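Local coordinates for isomerase/lactonizing enzyme (Agrobacterium tumefaciens, PDB 1RVK), which is of unknown function but, as a magnesium-binding member of the enolase superfamily, probably starts its reaction by abstracting a proton next to a carboxylate, at residues M235-Q238 with S242-W245; V255-A260 with W265-W270; K294-A299 with M304-H309. All coordinates share one frame; numbering follows the deposited sequence.

Interaction 1 of 3, residues M235-Q238 with S242-W245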
loop_
_atom_site.group_PDB
_atom_site.type_symbol
_atom_site.label_atom_id
_atom_site.label_comp_id
_atom_site.label_asym_id
_atom_site.label_seq_id
_atom_site.Cartn_x
_atom_site.Cartn_y
_atom_site.Cartn_z
HETATM N N MSE A 235 -17.523 2.710 1.651
HETATM C CA MSE A 235 -18.379 3.253 0.593
HETATM C C MSE A 235 -17.530 3.769 -0.567
HETATM O O MSE A 235 -16.323 3.931 -0.432
HETATM C CB MSE A 235 -19.235 4.401 1.142
HETATM C CG MSE A 235 -20.055 4.052 2.384
HETATM SE SE MSE A 235 -20.973 5.615 3.111
HETATM C CE MSE A 235 -19.407 6.662 3.558
ATOM N N ASP A 236 -18.168 4.028 -1.706
ATOM C CA ASP A 236 -17.452 4.532 -2.874
ATOM C C ASP A 236 -16.801 5.867 -2.518
ATOM O O ASP A 236 -17.491 6.864 -2.283
ATOM C CB ASP A 236 -18.426 4.695 -4.050
ATOM C CG ASP A 236 -17.716 4.938 -5.370
ATOM O OD1 ASP A 236 -18.211 4.452 -6.413
ATOM O OD2 ASP A 236 -16.670 5.617 -5.368
ATOM N N GLU A 237 -15.471 5.887 -2.480
ATOM C CA GLU A 237 -14.740 7.100 -2.120
ATOM C C GLU A 237 -14.903 8.281 -3.065
ATOM O O GLU A 237 -14.415 9.374 -2.784
ATOM C CB GLU A 237 -13.258 6.781 -1.938
ATOM C CG GLU A 237 -12.976 6.038 -0.647
ATOM C CD GLU A 237 -11.499 5.819 -0.411
ATOM O OE1 GLU A 237 -11.139 5.367 0.698
ATOM O OE2 GLU A 237 -10.704 6.099 -1.330
ATOM N N GLN A 238 -15.582 8.070 -4.186
ATOM C CA GLN A 238 -15.807 9.161 -5.118
ATOM C C GLN A 238 -16.879 10.083 -4.536
ATOM O O GLN A 238 -17.059 11.213 -4.993
ATOM C CB GLN A 238 -16.223 8.606 -6.483
ATOM C CG GLN A 238 -15.073 7.897 -7.194
ATOM C CD GLN A 238 -15.510 7.114 -8.420
ATOM O OE1 GLN A 238 -16.260 6.136 -8.316
ATOM N NE2 GLN A 238 -15.040 7.535 -9.589
ATOM N N SER A 242 -20.801 11.365 1.154
ATOM C CA SER A 242 -21.222 10.171 1.869
ATOM C C SER A 242 -20.328 9.945 3.084
ATOM O O SER A 242 -20.789 9.473 4.122
ATOM C CB SER A 242 -21.169 8.953 0.949
ATOM O OG SER A 242 -22.181 9.029 -0.041
ATOM N N TYR A 243 -19.051 10.290 2.955
ATOM C CA TYR A 243 -18.124 10.117 4.064
ATOM C C TYR A 243 -18.326 11.169 5.146
ATOM O O TYR A 243 -18.147 10.889 6.333
ATOM C CB TYR A 243 -16.682 10.119 3.558
ATOM C CG TYR A 243 -16.273 8.766 3.040
ATOM C CD1 TYR A 243 -16.695 8.314 1.786
ATOM C CD2 TYR A 243 -15.535 7.894 3.841
ATOM C CE1 TYR A 243 -16.394 7.021 1.349
ATOM C CE2 TYR A 243 -15.233 6.604 3.415
ATOM C CZ TYR A 243 -15.666 6.175 2.172
ATOM O OH TYR A 243 -15.377 4.894 1.763
ATOM N N LYS A 244 -18.700 12.380 4.745
ATOM C CA LYS A 244 -18.965 13.429 5.724
ATOM C C LYS A 244 -20.158 12.959 6.562
ATOM O O LYS A 244 -20.158 13.059 7.795
ATOM C CB LYS A 244 -19.308 14.743 5.015
ATOM C CG LYS A 244 -18.175 15.294 4.164
ATOM C CD LYS A 244 -18.634 16.424 3.246
ATOM C CE LYS A 244 -19.058 17.663 4.024
ATOM N NZ LYS A 244 -19.466 18.771 3.105
ATOM N N TRP A 245 -21.164 12.421 5.879
ATOM C CA TRP A 245 -22.374 11.928 6.530
ATOM C C TRP A 245 -22.074 10.739 7.440
ATOM O O TRP A 245 -22.488 10.713 8.599
ATOM C CB TRP A 245 -23.401 11.500 5.473
ATOM C CG TRP A 245 -24.640 10.851 6.042
ATOM C CD1 TRP A 245 -25.749 11.483 6.535
ATOM C CD2 TRP A 245 -24.871 9.447 6.210
ATOM N NE1 TRP A 245 -26.656 10.555 7.001
ATOM C CE2 TRP A 245 -26.141 9.299 6.814
ATOM C CE3 TRP A 245 -24.127 8.298 5.908
ATOM C CZ2 TRP A 245 -26.683 8.047 7.125
ATOM C CZ3 TRP A 245 -24.668 7.050 6.217
ATOM C CH2 TRP A 245 -25.931 6.938 6.818
#
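One face of the Y243 ring carries the methyl of selenomethionine M235, W270 meets the ring from the other side with the two planes at about 50°, and the ring's edge meets backbone carbonyls. M235 CE lies 3.7 Å from the Y243 ring centroid and only 12° off its normal, so this is a CH-pi contact over the ring centre. The selenium, 5.4 Å from the same centroid, sits obliquely, as in a Met-aromatic contact. The turn at chi3 folds the methyl back over the ring; the same methyl carbon, M235 CE, also comes within 3.2 Å of S242 O. In the plane of the ring lie the carbonyl oxygens of M235 and D236. The phenol donates a short hydrogen bond, Y243 OH to M235 O at 2.6 Å, with the donor tilted 33° from the carbonyl plane. Beside it, E237 CG packs 3.6 Å from Y243 OH. D236 OD2 accepts from Q238 N at 2.9 Å, which makes an Asx turn. The contact thus joins the loop after strand 230-232 to the start of helix 240-249 in the barrel domain, with A216 of helix 213-224 against M235 and helix 263-272 supplying W270.

Interaction 2 of 3, residues V255-A260 with W265-W270. With MG (magnesium ion), chain B.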
loop_
_atom_site.group_PDB
_atom_site.type_symbol
_atom_site.label_atom_id
_atom_site.label_comp_id
_atom_site.label_asym_id
_atom_site.label_seq_id
_atom_site.Cartn_x
_atom_site.Cartn_y
_atom_site.Cartn_z
ATOM N N VAL A 255 -11.324 6.098 8.381
ATOM C CA VAL A 255 -10.024 6.420 7.795
ATOM C C VAL A 255 -10.143 6.434 6.278
ATOM O O VAL A 255 -10.770 5.555 5.694
ATOM C CB VAL A 255 -8.947 5.388 8.199
ATOM C CG1 VAL A 255 -7.591 5.794 7.632
ATOM C CG2 VAL A 255 -8.875 5.289 9.702
ATOM N N GLY A 256 -9.550 7.442 5.650
ATOM C CA GLY A 256 -9.608 7.549 4.205
ATOM C C GLY A 256 -9.058 8.880 3.729
ATOM O O GLY A 256 -8.660 9.706 4.544
ATOM N N PRO A 257 -9.002 9.113 2.409
ATOM C CA PRO A 257 -9.414 8.183 1.360
ATOM C C PRO A 257 -8.218 7.372 0.876
ATOM O O PRO A 257 -7.111 7.896 0.777
ATOM C CB PRO A 257 -9.944 9.115 0.284
ATOM C CG PRO A 257 -8.968 10.258 0.355
ATOM C CD PRO A 257 -8.722 10.451 1.849
ATOM N N GLU A 258 -8.429 6.094 0.579
ATOM C CA GLU A 258 -7.319 5.284 0.099
ATOM C C GLU A 258 -7.164 5.306 -1.414
ATOM O O GLU A 258 -6.086 5.612 -1.925
ATOM C CB GLU A 258 -7.461 3.825 0.533
ATOM C CG GLU A 258 -6.276 2.984 0.077
ATOM C CD GLU A 258 -6.467 1.513 0.323
ATOM O OE1 GLU A 258 -6.645 1.135 1.494
ATOM O OE2 GLU A 258 -6.431 0.735 -0.650
ATOM N N SER A 259 -8.244 4.991 -2.125
ATOM C CA SER A 259 -8.205 4.906 -3.580
ATOM C C SER A 259 -8.561 6.153 -4.377
ATOM O O SER A 259 -8.249 6.230 -5.562
ATOM C CB SER A 259 -9.094 3.748 -4.051
ATOM O OG SER A 259 -10.458 3.982 -3.738
ATOM N N ALA A 260 -9.210 7.122 -3.745
ATOM C CA ALA A 260 -9.600 8.343 -4.445
ATOM C C ALA A 260 -8.424 8.999 -5.171
ATOM O O ALA A 260 -7.300 9.008 -4.671
ATOM C CB ALA A 260 -10.223 9.331 -3.461
ATOM N N TRP A 265 -3.816 16.952 -3.124
ATOM C CA TRP A 265 -4.813 18.011 -3.257
ATOM C C TRP A 265 -6.177 17.517 -2.790
ATOM O O TRP A 265 -6.854 18.173 -1.996
ATOM C CB TRP A 265 -4.925 18.468 -4.712
ATOM C CG TRP A 265 -3.707 19.173 -5.230
ATOM C CD1 TRP A 265 -3.255 20.412 -4.867
ATOM C CD2 TRP A 265 -2.779 18.675 -6.200
ATOM N NE1 TRP A 265 -2.100 20.716 -5.553
ATOM C CE2 TRP A 265 -1.787 19.666 -6.378
ATOM C CE3 TRP A 265 -2.688 17.484 -6.936
ATOM C CZ2 TRP A 265 -0.717 19.503 -7.262
ATOM C CZ3 TRP A 265 -1.620 17.323 -7.819
ATOM C CH2 TRP A 265 -0.651 18.328 -7.972
ATOM N N HIS A 266 -6.585 16.354 -3.283
ATOM C CA HIS A 266 -7.883 15.817 -2.905
ATOM C C HIS A 266 -7.922 15.433 -1.430
ATOM O O HIS A 266 -8.970 15.520 -0.782
ATOM C CB HIS A 266 -8.226 14.608 -3.776
ATOM C CG HIS A 266 -9.655 14.183 -3.666
ATOM N ND1 HIS A 266 -10.705 15.031 -3.946
ATOM C CD2 HIS A 266 -10.209 13.007 -3.292
ATOM C CE1 HIS A 266 -11.845 14.393 -3.751
ATOM N NE2 HIS A 266 -11.572 13.163 -3.354
ATOM N N ARG A 267 -6.781 15.009 -0.897
ATOM C CA ARG A 267 -6.699 14.624 0.504
ATOM C C ARG A 267 -6.999 15.847 1.372
ATOM O O ARG A 267 -7.625 15.734 2.426
ATOM C CB ARG A 267 -5.302 14.071 0.818
ATOM C CG ARG A 267 -4.905 12.827 0.005
ATOM C CD ARG A 267 -5.877 11.701 0.250
ATOM N NE ARG A 267 -5.483 10.405 -0.312
ATOM C CZ ARG A 267 -5.428 10.114 -1.610
ATOM N NH1 ARG A 267 -5.721 11.023 -2.531
ATOM N NH2 ARG A 267 -5.136 8.878 -1.986
ATOM N N ALA A 268 -6.556 17.018 0.921
ATOM C CA ALA A 268 -6.804 18.253 1.658
ATOM C C ALA A 268 -8.304 18.517 1.732
ATOM O O ALA A 268 -8.813 18.988 2.750
ATOM C CB ALA A 268 -6.100 19.424 0.979
ATOM N N GLU A 269 -9.015 18.209 0.652
ATOM C CA GLU A 269 -10.454 18.424 0.619
ATOM C C GLU A 269 -11.157 17.537 1.643
ATOM O O GLU A 269 -12.148 17.951 2.250
ATOM C CB GLU A 269 -11.003 18.156 -0.783
ATOM C CG GLU A 269 -10.301 18.964 -1.875
ATOM C CD GLU A 269 -10.378 20.468 -1.655
ATOM O OE1 GLU A 269 -9.600 21.196 -2.304
ATOM O OE2 GLU A 269 -11.214 20.929 -0.843
ATOM N N TRP A 270 -10.646 16.323 1.838
ATOM C CA TRP A 270 -11.240 15.420 2.814
ATOM C C TRP A 270 -11.082 15.999 4.215
ATOM O O TRP A 270 -11.967 15.859 5.053
ATOM C CB TRP A 270 -10.605 14.026 2.723
ATOM C CG TRP A 270 -11.236 13.178 1.653
ATOM C CD1 TRP A 270 -11.332 13.472 0.321
ATOM C CD2 TRP A 270 -11.909 11.927 1.835
ATOM N NE1 TRP A 270 -12.030 12.482 -0.335
ATOM C CE2 TRP A 270 -12.394 11.523 0.572
ATOM C CE3 TRP A 270 -12.149 11.109 2.945
ATOM C CZ2 TRP A 270 -13.109 10.334 0.389
ATOM C CZ3 TRP A 270 -12.857 9.926 2.762
ATOM C CH2 TRP A 270 -13.328 9.552 1.491
HETATM MG MG MG B . -7.794 -0.508 2.102
HETATM O O HOH W 1 -7.583 -1.513 0.057
HETATM O O HOH W 2 -9.710 0.458 1.483
HETATM O O HOH W 3 -6.094 -1.898 2.763
#
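G256 packs its backbone against W270 near the C-terminal end of strand 254-256 of the TIM-barrel-like domain, where the chain heads for helix 263-272; together with strand 278-281 these form a beta-alpha-beta unit. G256 C lies 3.9 Å from W270 CE3. P257 follows through a cis peptide bond and directs its ring at the helix, where it meets two side chains. Its CB stands over the face of the W270 six-membered ring, 3.4 Å from the centroid and 14° off the normal, a close CH-pi contact. Toward R267, P257 CG touches R267 CD at 3.4 Å and lies over one face of the guanidinium. E258 turns away from the helix. With CG anti to the backbone N (chi1 -178°) and the chain extended beyond it, the carboxylate reaches the magnesium ion, which E258 OE1 binds at 2.1 Å. E258 OE2 accepts a hydrogen bond of 2.6 Å from the oxygen of water 1, itself a ligand of the metal. D206 and E232 supply the remaining protein ligands, and R280 donates to E258 OE1. A260 points back to the helix, its CB at the edge of the H266 imidazole, 3.7 Å from H266 CD2. A bend at chi2 of R267 brings its guanidinium against the backbone of 257-260, while NE bonds to the backbone oxygen of R280. The carbonyl of A260 receives a weak hydrogen bond, R267 NH1 to A260 O, 3.3 Å long with an N-H...O angle of 123°.

Interaction 3 of 3, residues K294-A299 with M304-H309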
loop_
_atom_site.group_PDB
_atom_site.type_symbol
_atom_site.label_atom_id
_atom_site.label_comp_id
_atom_site.label_asym_id
_atom_site.label_seq_id
_atom_site.Cartn_x
_atom_site.Cartn_y
_atom_site.Cartn_z
ATOM N N LYS A 294 4.082 14.683 1.266
ATOM C CA LYS A 294 3.272 15.895 1.343
ATOM C C LYS A 294 1.967 15.619 2.081
ATOM O O LYS A 294 1.518 16.440 2.880
ATOM C CB LYS A 294 2.972 16.439 -0.058
ATOM C CG LYS A 294 4.204 16.964 -0.774
ATOM C CD LYS A 294 3.857 17.503 -2.141
ATOM C CE LYS A 294 5.103 18.047 -2.833
ATOM N NZ LYS A 294 4.794 18.492 -4.210
ATOM N N THR A 295 1.356 14.465 1.822
ATOM C CA THR A 295 0.108 14.119 2.496
ATOM C C THR A 295 0.341 13.887 3.993
ATOM O O THR A 295 -0.527 14.184 4.811
ATOM C CB THR A 295 -0.546 12.852 1.885
ATOM O OG1 THR A 295 0.288 11.711 2.122
ATOM C CG2 THR A 295 -0.740 13.023 0.387
HETATM N N MSE A 296 1.509 13.357 4.353
HETATM C CA MSE A 296 1.819 13.118 5.764
HETATM C C MSE A 296 1.944 14.450 6.497
HETATM O O MSE A 296 1.452 14.609 7.613
HETATM C CB MSE A 296 3.139 12.345 5.917
HETATM C CG MSE A 296 3.152 10.934 5.347
HETATM SE SE MSE A 296 1.867 9.751 6.179
HETATM C CE MSE A 296 2.420 9.935 8.029
ATOM N N HIS A 297 2.611 15.408 5.861
ATOM C CA HIS A 297 2.805 16.729 6.454
ATOM C C HIS A 297 1.480 17.480 6.551
ATOM O O HIS A 297 1.219 18.181 7.528
ATOM C CB HIS A 297 3.814 17.515 5.615
ATOM C CG HIS A 297 5.164 16.873 5.560
ATOM N ND1 HIS A 297 6.108 17.198 4.611
ATOM C CD2 HIS A 297 5.729 15.926 6.347
ATOM C CE1 HIS A 297 7.198 16.477 4.815
ATOM N NE2 HIS A 297 6.994 15.698 5.862
ATOM N N LEU A 298 0.653 17.331 5.524
ATOM C CA LEU A 298 -0.663 17.958 5.494
ATOM C C LEU A 298 -1.453 17.500 6.722
ATOM O O LEU A 298 -1.991 18.313 7.476
ATOM C CB LEU A 298 -1.397 17.543 4.217
ATOM C CG LEU A 298 -2.915 17.747 4.164
ATOM C CD1 LEU A 298 -3.253 19.237 4.189
ATOM C CD2 LEU A 298 -3.461 17.097 2.901
ATOM N N ALA A 299 -1.517 16.187 6.922
ATOM C CA ALA A 299 -2.244 15.633 8.055
ATOM C C ALA A 299 -1.675 16.126 9.379
ATOM O O ALA A 299 -2.420 16.539 10.275
ATOM C CB ALA A 299 -2.204 14.104 8.007
HETATM N N MSE A 304 -3.554 15.466 12.708
HETATM C CA MSE A 304 -4.146 14.181 12.349
HETATM C C MSE A 304 -3.106 13.137 11.994
HETATM O O MSE A 304 -1.968 13.462 11.678
HETATM C CB MSE A 304 -5.082 14.357 11.148
HETATM C CG MSE A 304 -6.302 15.213 11.420
HETATM SE SE MSE A 304 -7.316 15.544 9.803
HETATM C CE MSE A 304 -8.163 13.813 9.613
ATOM N N GLU A 305 -3.503 11.873 12.068
ATOM C CA GLU A 305 -2.619 10.789 11.685
ATOM C C GLU A 305 -2.961 10.495 10.229
ATOM O O GLU A 305 -4.057 10.808 9.766
ATOM C CB GLU A 305 -2.870 9.548 12.542
ATOM C CG GLU A 305 -2.216 9.604 13.915
ATOM C CD GLU A 305 -2.607 8.427 14.789
ATOM O OE1 GLU A 305 -3.823 8.215 14.993
ATOM O OE2 GLU A 305 -1.701 7.716 15.273
ATOM N N CYS A 306 -2.008 9.933 9.501
ATOM C CA CYS A 306 -2.228 9.585 8.106
ATOM C C CYS A 306 -1.640 8.193 7.950
ATOM O O CYS A 306 -0.423 8.023 7.938
ATOM C CB CYS A 306 -1.521 10.576 7.182
ATOM S SG CYS A 306 -1.948 10.356 5.432
ATOM N N GLU A 307 -2.516 7.199 7.853
ATOM C CA GLU A 307 -2.090 5.811 7.733
ATOM C C GLU A 307 -1.718 5.470 6.294
ATOM O O GLU A 307 -2.473 5.735 5.360
ATOM C CB GLU A 307 -3.195 4.897 8.258
ATOM C CG GLU A 307 -3.557 5.165 9.733
ATOM C CD GLU A 307 -2.394 4.930 10.690
ATOM O OE1 GLU A 307 -1.658 3.942 10.495
ATOM O OE2 GLU A 307 -2.221 5.717 11.648
ATOM N N VAL A 308 -0.538 4.879 6.131
ATOM C CA VAL A 308 -0.012 4.548 4.811
ATOM C C VAL A 308 -0.450 3.193 4.289
ATOM O O VAL A 308 -0.195 2.161 4.908
ATOM C CB VAL A 308 1.530 4.619 4.812
ATOM C CG1 VAL A 308 2.065 4.378 3.407
ATOM C CG2 VAL A 308 1.985 5.987 5.330
ATOM N N HIS A 309 -1.118 3.216 3.139
ATOM C CA HIS A 309 -1.616 2.006 2.500
ATOM C C HIS A 309 -0.555 1.266 1.708
ATOM O O HIS A 309 0.130 1.858 0.872
ATOM C CB HIS A 309 -2.765 2.338 1.543
ATOM C CG HIS A 309 -3.104 1.220 0.602
ATOM N ND1 HIS A 309 -3.064 1.361 -0.767
ATOM C CD2 HIS A 309 -3.465 -0.065 0.837
ATOM C CE1 HIS A 309 -3.383 0.212 -1.337
ATOM N NE2 HIS A 309 -3.630 -0.671 -0.385
#
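Three successive turns, with chi1, chi2 and chi3 all near -60°, curl the selenomethionine side chain of M296 back on itself and bring its selenium against C306. The C306 thiol is placed differently: its SG stands anti to the backbone N, which turns the sulfur toward T295 and M296, back toward the start of the helical segment. The contact belongs to the TIM-barrel-like domain, where helix 289-301 on the outside packs against strand 306-308 of the barrel wall. Their short axes approach to 8.8 Å and run nearly antiparallel, at 154°, as expected when the chain reverses from a barrel helix into the next strand. M296 SE lies 3.6 Å from C306 CB and reaches V308 CG2 at 3.9 Å, touching C306 and V308, two residues apart on the strand. The buried carbonyl oxygen C306 O has no hydrogen-bonding partner anywhere in the model; M296 SE and M296 CE each lie against it at 3.4 Å. Further along the helix, A299 CB packs against C306 CB at 3.7 Å, and the CA atoms of A299 and M304 are 4.9 Å apart. V318 of helix 313-321 touches M296, and L279 of strand 278-281 touches A299. T295 OG1 turns to the backbone oxygen of A292 and to T281. The chain reversal itself is closed by a backbone hydrogen bond: M304 N donates to A299 O at 2.9 Å, with an N-H...O angle of 159° and the donor above the carbonyl plane.

How the interactions relate
The three contacts follow one another along the chain in the same barrel domain. Interactions 1 and 2 have centres about 10 Å apart and touch directly: E237 OE1 lies 2.8 Å from E258 N and E237 OE2 lies 3.0 Å from A260 N, both probable hydrogen bonds, so E237 of interaction 1 bonds to the backbone of the magnesium ligand E258. Interactions 2 and 3, also about 10 Å apart at their centres, meet at the metal-site end, with H309 NE2 3.1 Å from E258 OE2, and on the outer layer, where L298 packs against A268. Interactions 1 and 3, with centres about 19 Å apart, do not touch.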